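Local coordinates for leucine aminopeptidase 2 (Saccharomyces cerevisiae, PDB 2XQ0), which is a zinc-dependent aminopeptidase that preferentially cleaves di- and tripeptides and also has low epoxide hydrolase activity, including on leukotriene A4, in vitro, at residues 40-46 with 126-130; 37-41 with 170-175; 515-519 with 562-566; 470-474 with 510-514. One frame throughout, in Å; residues are numbered along the deposited sequence.

Contacts 1 and 2 start from the same part of the chain, share S40 and F41, and lie with centres about 10 Å apart in the M1 N-terminal domain. Strands 28-40 and 45-56 are neighbours in its large mixed sheet; contact 2 extends that sheet to strand 165-172, and contact 1 sets it against strand 127-130 of a smaller one. Contacts 4 and 3, in that order along the chain, both use helix 508-519, which packs on helix 469-484 and then on helix 557-569; their centres are about 12 Å apart. The two pairs lie about 38 to 47 Å from each other between centres, so they belong to separate parts of the enzyme, one beta-sheet and one helical.

Contact 1: residues 40-46 with 126-130; sequences SFEKSAI and ALQWL
S44 packs its CB over one face of the W129 indole in a CH-pi contact: CB lies 3.6 Å from the centroid of the five-membered ring, only 5° off the ring normal. The serine can do this because its backbone takes a left-handed helical conformation, which brings CB and its own carbonyl carbon over that face; S44 C comes within 3.3 Å of W129 CZ2. The six-membered ring has further neighbours. Its edge points at the face of F41 in an offset edge-to-face (T-shaped) pair with planes at 88°, W129 CZ3 lying 3.9 Å from F41 CD1, while I46 CG1 packs 4.0 Å from W129 CH2. A chi1 of -60°, with CG anti to the carbonyl carbon, sets the indole against both S44 and the F41 ring. I46 CD1 also meets L127 CD1 at 3.9 Å, the two side chains crossing at about a right angle. No hydrogen bond links the segments. The turn is held from within: S40 OG accepts from K43 N at 3.1 Å, an ST motif. S44 and A45 together face S40, the G1 beta bulge that closes the hairpin of strands 28-40 and 45-56.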
loop_
_atom_site.group_PDB
_atom_site.type_symbol
_atom_site.label_atom_id
_atom_site.label_comp_id
_atom_site.label_asym_id
_atom_site.label_seq_id
_atom_site.Cartn_x
_atom_site.Cartn_y
_atom_site.Cartn_z
ATOM N N SER A 40 -11.902 -22.444 7.811
ATOM C CA SER A 40 -11.744 -23.303 8.974
ATOM C C SER A 40 -10.666 -22.754 9.877
ATOM O O SER A 40 -9.486 -22.906 9.577
ATOM C CB SER A 40 -11.365 -24.730 8.564
ATOM O OG SER A 40 -11.097 -25.529 9.713
ATOM N N PHE A 41 -11.085 -22.131 10.981
ATOM C CA PHE A 41 -10.174 -21.629 12.013
ATOM C C PHE A 41 -9.493 -22.785 12.720
ATOM O O PHE A 41 -8.346 -22.680 13.148
ATOM C CB PHE A 41 -10.920 -20.738 13.021
ATOM C CG PHE A 41 -11.491 -19.485 12.404
ATOM C CD1 PHE A 41 -10.694 -18.367 12.212
ATOM C CD2 PHE A 41 -12.814 -19.437 11.996
ATOM C CE1 PHE A 41 -11.208 -17.215 11.625
ATOM C CE2 PHE A 41 -13.336 -18.299 11.405
ATOM C CZ PHE A 41 -12.532 -17.182 11.223
ATOM N N GLU A 42 -10.210 -23.890 12.833
ATOM C CA GLU A 42 -9.659 -25.106 13.417
ATOM C C GLU A 42 -8.397 -25.549 12.684
ATOM O O GLU A 42 -7.385 -25.867 13.314
ATOM C CB GLU A 42 -10.694 -26.232 13.385
ATOM C CG GLU A 42 -10.238 -27.491 14.089
ATOM C CD GLU A 42 -10.992 -28.718 13.621
ATOM O OE1 GLU A 42 -10.707 -29.828 14.128
ATOM O OE2 GLU A 42 -11.871 -28.570 12.741
ATOM N N LYS A 43 -8.450 -25.566 11.354
ATOM C CA LYS A 43 -7.327 -26.065 10.577
ATOM C C LYS A 43 -6.454 -24.935 10.051
ATOM O O LYS A 43 -5.390 -25.179 9.492
ATOM C CB LYS A 43 -7.831 -26.934 9.424
ATOM C CG LYS A 43 -8.485 -28.223 9.891
ATOM C CD LYS A 43 -9.115 -28.989 8.742
ATOM C CE LYS A 43 -9.442 -30.424 9.149
ATOM N NZ LYS A 43 -10.213 -30.486 10.424
ATOM N N SER A 44 -6.898 -23.697 10.261
ATOM C CA SER A 44 -6.307 -22.536 9.599
ATOM C C SER A 44 -6.134 -22.785 8.102
ATOM O O SER A 44 -5.036 -22.663 7.559
ATOM C CB SER A 44 -4.971 -22.144 10.245
ATOM O OG SER A 44 -5.155 -21.838 11.610
ATOM N N ALA A 45 -7.234 -23.134 7.446
ATOM C CA ALA A 45 -7.253 -23.317 6.007
ATOM C C ALA A 45 -8.544 -22.788 5.398
ATOM O O ALA A 45 -9.602 -22.788 6.025
ATOM C CB ALA A 45 -7.079 -24.800 5.651
ATOM N N ILE A 46 -8.439 -22.319 4.167
ATOM C CA ILE A 46 -9.603 -22.046 3.351
ATOM C C ILE A 46 -9.633 -23.094 2.241
ATOM O O ILE A 46 -8.614 -23.381 1.615
ATOM C CB ILE A 46 -9.562 -20.613 2.814
ATOM C CG1 ILE A 46 -9.787 -19.632 3.977
ATOM C CG2 ILE A 46 -10.642 -20.401 1.768
ATOM C CD1 ILE A 46 -9.763 -18.182 3.568
ATOM N N ALA A 126 -0.742 -15.982 1.671
ATOM C CA ALA A 126 -1.796 -14.981 1.453
ATOM C C ALA A 126 -2.554 -14.583 2.743
ATOM O O ALA A 126 -3.182 -13.518 2.811
ATOM C CB ALA A 126 -2.761 -15.464 0.371
ATOM N N LEU A 127 -2.462 -15.413 3.783
ATOM C CA LEU A 127 -3.338 -15.249 4.933
ATOM C C LEU A 127 -2.565 -15.080 6.219
ATOM O O LEU A 127 -1.472 -15.630 6.378
ATOM C CB LEU A 127 -4.281 -16.459 5.066
ATOM C CG LEU A 127 -5.225 -16.682 3.871
ATOM C CD1 LEU A 127 -5.874 -18.082 3.927
ATOM C CD2 LEU A 127 -6.291 -15.575 3.771
ATOM N N GLN A 128 -3.131 -14.313 7.140
ATOM C CA GLN A 128 -2.694 -14.388 8.524
ATOM C C GLN A 128 -3.865 -14.865 9.402
ATOM O O GLN A 128 -4.996 -14.376 9.271
ATOM C CB GLN A 128 -2.135 -13.057 9.050
ATOM C CG GLN A 128 -1.498 -13.245 10.467
ATOM C CD GLN A 128 -1.149 -11.943 11.184
ATOM O OE1 GLN A 128 -1.404 -10.847 10.686
ATOM N NE2 GLN A 128 -0.556 -12.067 12.368
ATOM N N TRP A 129 -3.597 -15.838 10.272
ATOM C CA TRP A 129 -4.623 -16.358 11.180
ATOM C C TRP A 129 -4.291 -15.953 12.589
ATOM O O TRP A 129 -3.150 -16.097 13.014
ATOM C CB TRP A 129 -4.685 -17.894 11.132
ATOM C CG TRP A 129 -5.000 -18.458 9.774
ATOM C CD1 TRP A 129 -4.120 -18.727 8.775
ATOM C CD2 TRP A 129 -6.295 -18.822 9.279
ATOM N NE1 TRP A 129 -4.785 -19.238 7.679
ATOM C CE2 TRP A 129 -6.121 -19.304 7.965
ATOM C CE3 TRP A 129 -7.585 -18.785 9.822
ATOM C CZ2 TRP A 129 -7.184 -19.748 7.184
ATOM C CZ3 TRP A 129 -8.642 -19.229 9.044
ATOM C CH2 TRP A 129 -8.432 -19.711 7.739
ATOM N N LEU A 130 -5.291 -15.458 13.316
ATOM C CA LEU A 130 -5.161 -15.215 14.745
ATOM C C LEU A 130 -6.138 -16.082 15.526
ATOM O O LEU A 130 -7.297 -16.219 15.134
ATOM C CB LEU A 130 -5.420 -13.739 15.065
ATOM C CG LEU A 130 -4.351 -12.757 14.591
ATOM C CD1 LEU A 130 -4.689 -12.224 13.214
ATOM C CD2 LEU A 130 -4.220 -11.612 15.565
#

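Contact 2: residues 37-41 with 170-175; sequences LSVSF and SIESPL
Three backbone hydrogen bonds join L37 and V39 to strand 165-172 in parallel register, the one parallel pairing in the large, otherwise antiparallel sheet of the M1 N-terminal domain. L37 bridges both sides of I171: its N-H gives a nearly linear bond to S170 O (2.8 Å, 177°), and its O accepts from E172 N at 2.9 Å. V39 N then donates to E172 O at 2.8 Å. The carbonyl oxygens of L37 and E172 also take CA-H...O contacts, from I171 and S38. The apolar contacts lie further along. V39 CG2 meets I171 CG2 at 3.9 Å, whereas its other branch, CG1, is anti to the backbone N (chi1 169°) and covers a face of the F41 ring near the rim. F41 CD2 is 3.9 Å from P174 CG, and F41 CZ sits 4.0 Å from L175 CD1. Cutting F41 back to an alanine is likely to leave P174 and L175 without their packing partner and to open a gap beside V39. Among the polar groups, the S173 hydroxyl, hydrogen-bonded to S211 of strand 209-211, lies at the ring's edge, with OG 3.5 Å from F41 CE2. S38 and E172 share one face of the sheet, the extended glutamate bringing OE1 to 3.5 Å from S38 OG, while L37 and I171 occupy the opposite one. The chemistry therefore divides: main-chain bonds, independent of side-chain identity, fix the strand pairing, and hydrophobic contact with F41 ties the chain after strand 165-172 to the end of strand 28-40.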
loop_
_atom_site.group_PDB
_atom_site.type_symbol
_atom_site.label_atom_id
_atom_site.label_comp_id
_atom_site.label_asym_id
_atom_site.label_seq_id
_atom_site.Cartn_x
_atom_site.Cartn_y
_atom_site.Cartn_z
ATOM N N LEU A 37 -16.110 -21.010 -1.081
ATOM C CA LEU A 37 -15.092 -21.258 -0.071
ATOM C C LEU A 37 -15.657 -21.534 1.309
ATOM O O LEU A 37 -16.778 -21.155 1.639
ATOM C CB LEU A 37 -14.124 -20.062 0.022
ATOM C CG LEU A 37 -13.470 -19.600 -1.290
ATOM C CD1 LEU A 37 -12.741 -18.272 -1.070
ATOM C CD2 LEU A 37 -12.523 -20.659 -1.863
ATOM N N SER A 38 -14.837 -22.189 2.118
ATOM C CA SER A 38 -15.155 -22.444 3.506
ATOM C C SER A 38 -13.928 -22.108 4.351
ATOM O O SER A 38 -12.824 -22.541 4.051
ATOM C CB SER A 38 -15.551 -23.918 3.684
ATOM O OG SER A 38 -15.905 -24.177 5.031
ATOM N N VAL A 39 -14.138 -21.346 5.413
ATOM C CA VAL A 39 -13.072 -20.934 6.312
ATOM C C VAL A 39 -13.043 -21.814 7.552
ATOM O O VAL A 39 -14.031 -21.899 8.272
ATOM C CB VAL A 39 -13.310 -19.496 6.793
ATOM C CG1 VAL A 39 -12.361 -19.154 7.922
ATOM C CG2 VAL A 39 -13.209 -18.513 5.624
ATOM N N SER A 40 -11.902 -22.444 7.811
ATOM C CA SER A 40 -11.744 -23.303 8.974
ATOM C C SER A 40 -10.666 -22.754 9.877
ATOM O O SER A 40 -9.486 -22.906 9.577
ATOM C CB SER A 40 -11.365 -24.730 8.564
ATOM O OG SER A 40 -11.097 -25.529 9.713
ATOM N N PHE A 41 -11.085 -22.131 10.981
ATOM C CA PHE A 41 -10.174 -21.629 12.013
ATOM C C PHE A 41 -9.493 -22.785 12.720
ATOM O O PHE A 41 -8.346 -22.680 13.148
ATOM C CB PHE A 41 -10.920 -20.738 13.021
ATOM C CG PHE A 41 -11.491 -19.485 12.404
ATOM C CD1 PHE A 41 -10.694 -18.367 12.212
ATOM C CD2 PHE A 41 -12.814 -19.437 11.996
ATOM C CE1 PHE A 41 -11.208 -17.215 11.625
ATOM C CE2 PHE A 41 -13.336 -18.299 11.405
ATOM C CZ PHE A 41 -12.532 -17.182 11.223
ATOM N N SER A 170 -19.177 -17.212 -2.514
ATOM C CA SER A 170 -19.881 -17.660 -1.324
ATOM C C SER A 170 -18.840 -18.116 -0.343
ATOM O O SER A 170 -17.957 -18.904 -0.688
ATOM C CB SER A 170 -20.828 -18.811 -1.634
ATOM O OG SER A 170 -21.725 -18.435 -2.654
ATOM N N ILE A 171 -18.934 -17.614 0.883
ATOM C CA ILE A 171 -17.930 -17.925 1.880
ATOM C C ILE A 171 -18.612 -18.401 3.149
ATOM O O ILE A 171 -19.372 -17.675 3.771
ATOM C CB ILE A 171 -17.029 -16.731 2.174
ATOM C CG1 ILE A 171 -16.438 -16.202 0.860
ATOM C CG2 ILE A 171 -15.922 -17.135 3.130
ATOM C CD1 ILE A 171 -15.657 -14.937 0.997
ATOM N N GLU A 172 -18.350 -19.644 3.513
ATOM C CA GLU A 172 -18.926 -20.196 4.734
ATOM C C GLU A 172 -17.932 -19.977 5.871
ATOM O O GLU A 172 -16.748 -20.245 5.712
ATOM C CB GLU A 172 -19.193 -21.683 4.531
ATOM C CG GLU A 172 -19.884 -22.345 5.706
ATOM C CD GLU A 172 -20.141 -23.813 5.457
ATOM O OE1 GLU A 172 -19.419 -24.407 4.623
ATOM O OE2 GLU A 172 -21.058 -24.370 6.100
ATOM N N SER A 173 -18.413 -19.472 6.999
ATOM C CA SER A 173 -17.567 -19.238 8.171
ATOM C C SER A 173 -18.419 -19.238 9.431
ATOM O O SER A 173 -19.579 -18.836 9.390
ATOM C CB SER A 173 -16.852 -17.886 8.051
ATOM O OG SER A 173 -15.971 -17.669 9.147
ATOM N N PRO A 174 -17.852 -19.681 10.566
ATOM C CA PRO A 174 -18.620 -19.564 11.812
ATOM C C PRO A 174 -18.604 -18.151 12.377
ATOM O O PRO A 174 -19.204 -17.934 13.420
ATOM C CB PRO A 174 -17.899 -20.522 12.763
ATOM C CG PRO A 174 -16.504 -20.588 12.239
ATOM C CD PRO A 174 -16.603 -20.444 10.747
ATOM N N LEU A 175 -17.917 -17.221 11.706
ATOM C CA LEU A 175 -17.862 -15.810 12.112
ATOM C C LEU A 175 -18.116 -14.909 10.895
ATOM O O LEU A 175 -17.937 -15.348 9.763
ATOM C CB LEU A 175 -16.490 -15.482 12.714
ATOM C CG LEU A 175 -16.112 -16.155 14.040
ATOM C CD1 LEU A 175 -14.634 -15.987 14.360
ATOM C CD2 LEU A 175 -16.961 -15.605 15.185
#

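Contact 3: residues 515-519 with 562-566; sequences LETLT and KMFKF
L515 and K562 meet where two nearly parallel helices, 508-519 and 557-569, run side by side in the all-helical C-terminal domain, with their segment axes 9.4 Å apart and 18° from parallel. The buried part is tight. L515 CD1 presses on K562 CB at 3.3 Å, closer than usual van der Waals contact, and L515 CD2 lies 4.3 Å from F566 CB. The phenyl of F566 also receives L518 CB at 4.2 Å from CD1, and stacks edge-to-face with W533. T519 completes this side: its CG2 lies 4.0 Å from F566 CA and near the plane of that ring, while T519 OG1 donates a hydrogen bond to a lone pair of E516 O at 2.8 Å. With a glycine in place of T519 the hydroxyl and methyl are gone, which would probably leave E516 O without this donor and a gap beside F566. Toward the more exposed side, the packing gives way to long polar bridges. E516 bends at chi2 (66°) to approach two lysines, which reach it from successive turns of the neighbouring helix. One oxygen, E516 OE1, takes weak hydrogen-bonded salt bridges from both, at 3.3 Å from K565 NZ and 3.4 Å from K562 NZ.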
loop_
_atom_site.group_PDB
_atom_site.type_symbol
_atom_site.label_atom_id
_atom_site.label_comp_id
_atom_site.label_asym_id
_atom_site.label_seq_id
_atom_site.Cartn_x
_atom_site.Cartn_y
_atom_site.Cartn_z
ATOM N N LEU A 515 10.152 16.274 14.515
ATOM C CA LEU A 515 10.917 15.221 15.199
ATOM C C LEU A 515 11.885 14.548 14.243
ATOM O O LEU A 515 12.990 14.170 14.628
ATOM C CB LEU A 515 9.990 14.168 15.819
ATOM C CG LEU A 515 9.107 14.632 16.987
ATOM C CD1 LEU A 515 7.965 13.663 17.229
ATOM C CD2 LEU A 515 9.936 14.825 18.248
ATOM N N GLU A 516 11.461 14.391 12.994
ATOM C CA GLU A 516 12.349 13.893 11.947
ATOM C C GLU A 516 13.556 14.829 11.788
ATOM O O GLU A 516 14.706 14.399 11.970
ATOM C CB GLU A 516 11.578 13.705 10.627
ATOM C CG GLU A 516 12.411 13.310 9.420
ATOM C CD GLU A 516 13.042 11.929 9.547
ATOM O OE1 GLU A 516 13.187 11.427 10.685
ATOM O OE2 GLU A 516 13.397 11.340 8.500
ATOM N N THR A 517 13.292 16.103 11.482
ATOM C CA THR A 517 14.344 17.114 11.293
ATOM C C THR A 517 15.345 17.156 12.459
ATOM O O THR A 517 16.540 17.324 12.251
ATOM C CB THR A 517 13.738 18.526 11.038
ATOM O OG1 THR A 517 12.804 18.466 9.947
ATOM C CG2 THR A 517 14.829 19.554 10.716
ATOM N N LEU A 518 14.859 16.982 13.685
ATOM C CA LEU A 518 15.732 16.948 14.855
ATOM C C LEU A 518 16.744 15.804 14.832
ATOM O O LEU A 518 17.902 15.986 15.216
ATOM C CB LEU A 518 14.914 16.852 16.141
ATOM C CG LEU A 518 14.164 18.110 16.554
ATOM C CD1 LEU A 518 13.279 17.800 17.750
ATOM C CD2 LEU A 518 15.139 19.246 16.863
ATOM N N THR A 519 16.309 14.614 14.423
ATOM C CA THR A 519 17.231 13.483 14.317
ATOM C C THR A 519 18.168 13.669 13.117
ATOM O O THR A 519 19.268 13.120 13.083
ATOM C CB THR A 519 16.496 12.128 14.225
ATOM O OG1 THR A 519 15.799 12.041 12.978
ATOM C CG2 THR A 519 15.504 11.969 15.387
ATOM N N LYS A 562 7.928 8.715 16.203
ATOM C CA LYS A 562 8.981 9.715 16.106
ATOM C C LYS A 562 9.518 10.087 17.481
ATOM O O LYS A 562 10.725 10.215 17.667
ATOM C CB LYS A 562 8.460 10.961 15.402
ATOM C CG LYS A 562 8.138 10.735 13.943
ATOM C CD LYS A 562 9.393 10.370 13.184
ATOM C CE LYS A 562 9.079 10.107 11.729
ATOM N NZ LYS A 562 10.266 9.642 10.991
ATOM N N MET A 563 8.613 10.263 18.440
ATOM C CA MET A 563 9.006 10.535 19.824
ATOM C C MET A 563 9.952 9.459 20.317
ATOM O O MET A 563 10.989 9.748 20.893
ATOM C CB MET A 563 7.787 10.589 20.753
ATOM C CG MET A 563 8.161 10.563 22.235
ATOM S SD MET A 563 6.803 10.157 23.346
ATOM C CE MET A 563 6.443 8.476 22.861
ATOM N N PHE A 564 9.589 8.204 20.092
ATOM C CA PHE A 564 10.472 7.111 20.483
ATOM C C PHE A 564 11.825 7.212 19.778
ATOM O O PHE A 564 12.875 7.058 20.411
ATOM C CB PHE A 564 9.810 5.763 20.226
ATOM C CG PHE A 564 8.918 5.313 21.341
ATOM C CD1 PHE A 564 9.427 5.129 22.617
ATOM C CD2 PHE A 564 7.580 5.057 21.120
ATOM C CE1 PHE A 564 8.612 4.707 23.650
ATOM C CE2 PHE A 564 6.761 4.626 22.155
ATOM C CZ PHE A 564 7.275 4.454 23.413
ATOM N N LYS A 565 11.794 7.501 18.479
ATOM C CA LYS A 565 13.018 7.599 17.692
ATOM C C LYS A 565 13.903 8.757 18.165
ATOM O O LYS A 565 15.122 8.608 18.299
ATOM C CB LYS A 565 12.689 7.737 16.206
ATOM C CG LYS A 565 13.904 7.743 15.297
ATOM C CD LYS A 565 13.496 8.085 13.874
ATOM C CE LYS A 565 14.661 7.977 12.919
ATOM N NZ LYS A 565 14.310 8.435 11.544
ATOM N N PHE A 566 13.304 9.913 18.432
ATOM C CA PHE A 566 14.100 11.005 18.988
ATOM C C PHE A 566 14.729 10.568 20.300
ATOM O O PHE A 566 15.892 10.871 20.570
ATOM C CB PHE A 566 13.284 12.259 19.235
ATOM C CG PHE A 566 14.052 13.333 19.954
ATOM C CD1 PHE A 566 15.026 14.071 19.286
ATOM C CD2 PHE A 566 13.814 13.598 21.295
ATOM C CE1 PHE A 566 15.740 15.071 19.945
ATOM C CE2 PHE A 566 14.526 14.598 21.961
ATOM C CZ PHE A 566 15.490 15.331 21.282
#

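Contact 4: residues 470-474 with 510-514; sequences LADNV and QLVLF
The carbonyl oxygen of L470 accepts the side-chain amide of Q510, with NE2 2.9 Å from L470 O and an N-H...O angle of 174°. This bond pins two helices of the C-terminal helical region, 469-484 and 508-519, whose segments cross at -47° with axes 9.7 Å apart. Its geometry is nearly ideal: NE2 lies in the carbonyl plane on a lone pair, and the acceptor lies in the plane of the glutamine amide, which fixes that group's rotation. The other end of the amide, OE1, is hydrogen-bonded as well, so this buried side chain has partners for both its polar atoms. The N473 amide stands almost perpendicular to it, and its OD1 instead makes a weak bond to V474 N. Beside the polar bond the contact is hydrophobic. Q510 lays its CB 3.8 Å from V474 CG2, while A471 CB touches L513 CD2 at 3.9 Å. L513 also packs on F346 and I350 of helix 341-360, joining this helix pair to the peptidase M1 domain. On the other flank L511 and V512 lean on V559 of helix 557-569, so helix 508-519 is sandwiched. V474 is the centre of the apolar packing. Its CG1, anti to the backbone N (chi1 173°), packs against L513 and F514 together, coming 3.8 Å from L513 CG, 3.8 Å from F514 CB and 3.4 Å from F514 N.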
loop_
_atom_site.group_PDB
_atom_site.type_symbol
_atom_site.label_atom_id
_atom_site.label_comp_id
_atom_site.label_asym_id
_atom_site.label_seq_id
_atom_site.Cartn_x
_atom_site.Cartn_y
_atom_site.Cartn_z
ATOM N N LEU A 470 4.234 25.536 4.908
ATOM C CA LEU A 470 3.857 24.776 6.115
ATOM C C LEU A 470 4.999 23.977 6.744
ATOM O O LEU A 470 4.801 23.293 7.749
ATOM C CB LEU A 470 2.662 23.855 5.842
ATOM C CG LEU A 470 1.394 24.581 5.396
ATOM C CD1 LEU A 470 0.301 23.603 5.052
ATOM C CD2 LEU A 470 0.934 25.583 6.463
ATOM N N ALA A 471 6.185 24.057 6.149
ATOM C CA ALA A 471 7.370 23.378 6.676
ATOM C C ALA A 471 8.387 24.357 7.259
ATOM O O ALA A 471 9.270 23.967 8.030
ATOM C CB ALA A 471 8.035 22.535 5.600
ATOM N N ASP A 472 8.263 25.625 6.887
ATOM C CA ASP A 472 9.241 26.635 7.274
ATOM C C ASP A 472 9.324 26.850 8.784
ATOM O O ASP A 472 10.404 26.916 9.353
ATOM C CB ASP A 472 8.928 27.957 6.570
ATOM C CG ASP A 472 9.201 27.903 5.081
ATOM O OD1 ASP A 472 10.097 27.131 4.671
ATOM O OD2 ASP A 472 8.529 28.642 4.325
ATOM N N ASN A 473 8.170 26.998 9.411
ATOM C CA ASN A 473 8.064 27.058 10.867
ATOM C C ASN A 473 8.721 25.840 11.532
ATOM O O ASN A 473 9.439 25.961 12.534
ATOM C CB ASN A 473 6.584 27.101 11.220
ATOM C CG ASN A 473 5.729 26.321 10.211
ATOM O OD1 ASN A 473 5.748 25.086 10.187
ATOM N ND2 ASN A 473 4.999 27.044 9.360
ATOM N N VAL A 474 8.494 24.668 10.947
ATOM C CA VAL A 474 9.045 23.424 11.472
ATOM C C VAL A 474 10.549 23.420 11.379
ATOM O O VAL A 474 11.247 23.164 12.361
ATOM C CB VAL A 474 8.501 22.224 10.688
ATOM C CG1 VAL A 474 9.198 20.945 11.115
ATOM C CG2 VAL A 474 6.988 22.124 10.890
ATOM N N GLN A 510 3.266 17.966 10.902
ATOM C CA GLN A 510 4.294 18.934 11.214
ATOM C C GLN A 510 5.127 18.450 12.392
ATOM O O GLN A 510 6.358 18.593 12.380
ATOM C CB GLN A 510 3.676 20.313 11.468
ATOM C CG GLN A 510 3.174 20.977 10.196
ATOM C CD GLN A 510 2.420 22.250 10.468
ATOM O OE1 GLN A 510 1.540 22.282 11.321
ATOM N NE2 GLN A 510 2.771 23.310 9.760
ATOM N N LEU A 511 4.466 17.868 13.397
ATOM C CA LEU A 511 5.179 17.243 14.513
ATOM C C LEU A 511 6.099 16.128 14.029
ATOM O O LEU A 511 7.257 16.035 14.447
ATOM C CB LEU A 511 4.199 16.690 15.559
ATOM C CG LEU A 511 3.455 17.726 16.404
ATOM C CD1 LEU A 511 2.360 17.074 17.237
ATOM C CD2 LEU A 511 4.425 18.488 17.299
ATOM N N VAL A 512 5.582 15.271 13.151
ATOM C CA VAL A 512 6.389 14.215 12.569
ATOM C C VAL A 512 7.613 14.775 11.838
ATOM O O VAL A 512 8.745 14.325 12.072
ATOM C CB VAL A 512 5.537 13.318 11.655
ATOM C CG1 VAL A 512 6.413 12.405 10.835
ATOM C CG2 VAL A 512 4.553 12.507 12.508
ATOM N N LEU A 513 7.392 15.760 10.969
ATOM C CA LEU A 513 8.492 16.423 10.271
ATOM C C LEU A 513 9.464 17.084 11.248
ATOM O O LEU A 513 10.681 16.989 11.087
ATOM C CB LEU A 513 7.977 17.463 9.270
ATOM C CG LEU A 513 9.085 18.220 8.502
ATOM C CD1 LEU A 513 9.908 17.289 7.622
ATOM C CD2 LEU A 513 8.501 19.318 7.666
ATOM N N PHE A 514 8.935 17.769 12.258
ATOM C CA PHE A 514 9.789 18.360 13.301
ATOM C C PHE A 514 10.726 17.345 13.964
ATOM O O PHE A 514 11.947 17.541 13.982
ATOM C CB PHE A 514 8.932 19.059 14.356
ATOM C CG PHE A 514 9.720 19.577 15.528
ATOM C CD1 PHE A 514 10.681 20.566 15.355
ATOM C CD2 PHE A 514 9.491 19.088 16.805
ATOM C CE1 PHE A 514 11.403 21.053 16.429
ATOM C CE2 PHE A 514 10.212 19.568 17.887
ATOM C CZ PHE A 514 11.171 20.554 17.698
#